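Local coordinates for protein purine nucleoside phosphorylase (Schistosoma mansoni, PDB 5KO5) that probably catalyses the reversible phosphorolysis of purine nucleosides to the free base and ribose 1-phosphate, and binds cytosine in this crystal, at residues G129-I134 with Q274-E279. Sequence-based numbering, arbitrary orientation.
Sequences GDFVLI and QMWFKE
W276 reaches from helix 259-283 to strand 131-139 and sets the CZ3 corner of its indole over one face of the F131 ring. The closest atom, W276 CZ3, stands 3.6 Å from F131 CG, offset toward the rim of the phenyl ring. The ring planes meet at 59°, and the centroid of the tryptophan six-membered ring lies 5.1 Å from that of the phenylalanine, an oblique aromatic pairing. The two side chains run past one another in opposite directions, and F131 CB also lies 3.8 Å from W276 CZ3. With its CG anti to the backbone N (chi1 -169°), W276 extends from the helix toward the strand, whose backbones stay well apart: the CA atoms of F131 and W276 are 11.2 Å from each other. L133, two residues along the strand, adds one methyl, CD2, which approaches W276 CH2 obliquely at 3.9 Å. Beyond this contact W276 packs edge-to-face with F185, while its NE1 donates to the carbonyl O of A176, which satisfies the buried N-H and would restrain the rotation of the indole. The contact thus joins the long C-terminal helix to the central mixed sheet of the phosphorylase fold, with the F131 side chain about 13 Å from the bound cytosine. No hydrogen bond links the two segments; aromatic and aliphatic carbon alone meets here, so cohesion rests on dispersion and the burial of apolar surface.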
ATOM      1  N   GLY A 129      -1.724 -19.227  22.016  1.00 19.16           N
ATOM      2  CA  GLY A 129      -2.000 -18.911  23.400  1.00 16.86           C
ATOM      3  C   GLY A 129      -0.963 -18.041  24.084  1.00 18.47           C
ATOM      4  O   GLY A 129      -1.178 -17.650  25.237  1.00 19.10           O
ATOM      5  N   ASP A 130       0.150 -17.729  23.421  1.00 17.93           N
ATOM      6  CA  ASP A 130       1.139 -16.831  23.999  1.00 19.04           C
ATOM      7  C   ASP A 130       0.673 -15.384  23.862  1.00 16.61           C
ATOM      8  O   ASP A 130      -0.188 -15.056  23.045  1.00 18.05           O
ATOM      9  CB  ASP A 130       2.489 -16.973  23.286  1.00 18.46           C
ATOM     10  CG  ASP A 130       3.233 -18.261  23.651  1.00 20.39           C
ATOM     11  OD1 ASP A 130       2.828 -18.968  24.599  1.00 22.55           O
ATOM     12  OD2 ASP A 130       4.248 -18.560  22.983  1.00 23.68           O
ATOM     13  N   PHE A 131       1.258 -14.514  24.678  1.00 18.44           N
ATOM     14  CA  PHE A 131       1.026 -13.078  24.604  1.00 17.18           C
ATOM     15  C   PHE A 131       2.304 -12.399  24.137  1.00 18.63           C
ATOM     16  O   PHE A 131       3.403 -12.773  24.559  1.00 19.69           O
ATOM     17  CB  PHE A 131       0.655 -12.500  25.969  1.00 19.70           C
ATOM     18  CG  PHE A 131      -0.569 -13.108  26.579  1.00 21.09           C
ATOM     19  CD1 PHE A 131      -1.825 -12.861  26.043  1.00 21.41           C
ATOM     20  CD2 PHE A 131      -0.471 -13.906  27.705  1.00 24.08           C
ATOM     21  CE1 PHE A 131      -2.964 -13.420  26.620  1.00 21.40           C
ATOM     22  CE2 PHE A 131      -1.600 -14.462  28.284  1.00 27.05           C
ATOM     23  CZ  PHE A 131      -2.846 -14.217  27.739  1.00 24.73           C
ATOM     24  N   VAL A 132       2.162 -11.386  23.285  1.00 17.04           N
ATOM     25  CA  VAL A 132       3.296 -10.582  22.838  1.00 16.52           C
ATOM     26  C   VAL A 132       3.059  -9.124  23.214  1.00 17.32           C
ATOM     27  O   VAL A 132       2.090  -8.503  22.751  1.00 15.57           O
ATOM     28  CB  VAL A 132       3.554 -10.743  21.335  1.00 17.55           C
ATOM     29  CG1 VAL A 132       4.703  -9.843  20.904  1.00 19.94           C
ATOM     30  CG2 VAL A 132       3.864 -12.202  21.017  1.00 20.23           C
ATOM     31  N   LEU A 133       3.931  -8.587  24.067  1.00 15.89           N
ATOM     32  CA  LEU A 133       3.965  -7.150  24.308  1.00 17.13           C
ATOM     33  C   LEU A 133       4.562  -6.490  23.073  1.00 15.39           C
ATOM     34  O   LEU A 133       5.706  -6.769  22.706  1.00 17.31           O
ATOM     35  CB  LEU A 133       4.819  -6.840  25.538  1.00 17.09           C
ATOM     36  CG  LEU A 133       4.456  -7.610  26.808  1.00 20.05           C
ATOM     37  CD1 LEU A 133       5.416  -7.266  27.937  1.00 18.37           C
ATOM     38  CD2 LEU A 133       3.013  -7.337  27.215  1.00 22.49           C
ATOM     39  N   ILE A 134       3.794  -5.636  22.416  1.00 15.54           N
ATOM     40  CA  ILE A 134       4.265  -5.040  21.170  1.00 14.47           C
ATOM     41  C   ILE A 134       5.228  -3.905  21.485  1.00 15.71           C
ATOM     42  O   ILE A 134       4.906  -2.997  22.258  1.00 16.22           O
ATOM     43  CB  ILE A 134       3.082  -4.573  20.315  1.00 12.87           C
ATOM     44  CG1 ILE A 134       2.245  -5.789  19.928  1.00 15.35           C
ATOM     45  CG2 ILE A 134       3.594  -3.840  19.055  1.00 14.85           C
ATOM     46  CD1 ILE A 134       0.910  -5.435  19.318  1.00 20.24           C
ATOM     47  N   GLN A 274      -8.262 -10.759  31.010  1.00 22.05           N
ATOM     48  CA  GLN A 274      -9.067  -9.806  31.766  1.00 23.17           C
ATOM     49  C   GLN A 274      -8.441  -9.524  33.126  1.00 22.31           C
ATOM     50  O   GLN A 274      -8.341  -8.368  33.555  1.00 24.21           O
ATOM     51  CB  GLN A 274     -10.492 -10.322  31.955  1.00 28.51           C
ATOM     52  CG  GLN A 274     -11.327  -9.326  32.753  1.00 37.82           C
ATOM     53  CD  GLN A 274     -12.481  -9.951  33.511  1.00 58.72           C
ATOM     54  OE1 GLN A 274     -12.571 -11.171  33.647  1.00 67.74           O
ATOM     55  NE2 GLN A 274     -13.379  -9.109  34.010  1.00 68.41           N
ATOM     56  N   MET A 275      -8.039 -10.583  33.831  1.00 21.53           N
ATOM     57  CA  MET A 275      -7.399 -10.412  35.131  1.00 21.69           C
ATOM     58  C   MET A 275      -6.123  -9.588  34.992  1.00 21.19           C
ATOM     59  O   MET A 275      -5.864  -8.682  35.792  1.00 22.45           O
ATOM     60  CB  MET A 275      -7.118 -11.799  35.731  1.00 23.78           C
ATOM     61  CG  MET A 275      -6.670 -11.813  37.184  1.00 40.15           C
ATOM     62  SD  MET A 275      -4.950 -11.320  37.394  1.00 41.83           S
ATOM     63  CE  MET A 275      -4.157 -12.363  36.212  1.00 20.50           C
ATOM     64  N   TRP A 276      -5.331  -9.875  33.961  1.00 20.06           N
ATOM     65  CA  TRP A 276      -4.072  -9.171  33.755  1.00 21.14           C
ATOM     66  C   TRP A 276      -4.316  -7.685  33.537  1.00 21.69           C
ATOM     67  O   TRP A 276      -3.688  -6.833  34.181  1.00 20.70           O
ATOM     68  CB  TRP A 276      -3.405  -9.770  32.523  1.00 20.68           C
ATOM     69  CG  TRP A 276      -1.988  -9.387  32.276  1.00 20.72           C
ATOM     70  CD1 TRP A 276      -1.128  -8.758  33.138  1.00 21.75           C
ATOM     71  CD2 TRP A 276      -1.241  -9.662  31.093  1.00 18.33           C
ATOM     72  NE1 TRP A 276       0.107  -8.607  32.544  1.00 20.30           N
ATOM     73  CE2 TRP A 276       0.063  -9.160  31.289  1.00 19.31           C
ATOM     74  CE3 TRP A 276      -1.553 -10.281  29.874  1.00 17.82           C
ATOM     75  CZ2 TRP A 276       1.055  -9.252  30.310  1.00 20.33           C
ATOM     76  CZ3 TRP A 276      -0.571 -10.378  28.906  1.00 18.41           C
ATOM     77  CH2 TRP A 276       0.720  -9.866  29.129  1.00 20.56           C
ATOM     78  N   PHE A 277      -5.235  -7.355  32.627  1.00 20.20           N
ATOM     79  CA  PHE A 277      -5.486  -5.957  32.306  1.00 18.35           C
ATOM     80  C   PHE A 277      -6.163  -5.221  33.456  1.00 20.71           C
ATOM     81  O   PHE A 277      -5.898  -4.034  33.665  1.00 20.80           O
ATOM     82  CB  PHE A 277      -6.256  -5.840  30.987  1.00 18.54           C
ATOM     83  CG  PHE A 277      -5.356  -5.706  29.794  1.00 21.29           C
ATOM     84  CD1 PHE A 277      -4.353  -6.633  29.561  1.00 22.01           C
ATOM     85  CD2 PHE A 277      -5.488  -4.638  28.934  1.00 24.08           C
ATOM     86  CE1 PHE A 277      -3.494  -6.490  28.468  1.00 23.05           C
ATOM     87  CE2 PHE A 277      -4.649  -4.500  27.835  1.00 25.01           C
ATOM     88  CZ  PHE A 277      -3.646  -5.430  27.620  1.00 25.15           C
ATOM     89  N   LYS A 278      -7.023  -5.897  34.221  1.00 21.10           N
ATOM     90  CA  LYS A 278      -7.570  -5.260  35.417  1.00 22.03           C
ATOM     91  C   LYS A 278      -6.452  -4.861  36.374  1.00 20.81           C
ATOM     92  O   LYS A 278      -6.442  -3.742  36.895  1.00 22.43           O
ATOM     93  CB  LYS A 278      -8.587  -6.185  36.091  1.00 24.12           C
ATOM     94  CG  LYS A 278      -9.263  -5.616  37.328  1.00 27.83           C
ATOM     95  CD  LYS A 278     -10.293  -6.613  37.871  1.00 30.03           C
ATOM     96  CE  LYS A 278     -10.931  -6.133  39.158  1.00 40.25           C
ATOM     97  NZ  LYS A 278     -11.909  -7.135  39.677  1.00 45.55           N
ATOM     98  N   GLU A 279      -5.478  -5.750  36.583  1.00 20.72           N
ATOM     99  CA  GLU A 279      -4.371  -5.430  37.479  1.00 22.61           C
ATOM    100  C   GLU A 279      -3.478  -4.339  36.896  1.00 22.84           C
ATOM    101  O   GLU A 279      -2.999  -3.468  37.630  1.00 25.72           O
ATOM    102  CB  GLU A 279      -3.571  -6.689  37.819  1.00 26.12           C
ATOM    103  CG  GLU A 279      -2.408  -6.449  38.788  1.00 25.86           C
ATOM    104  CD  GLU A 279      -2.850  -6.118  40.203  1.00 36.15           C
ATOM    105  OE1 GLU A 279      -4.063  -6.184  40.496  1.00 36.86           O
ATOM    106  OE2 GLU A 279      -1.970  -5.786  41.026  1.00 45.24           O
TER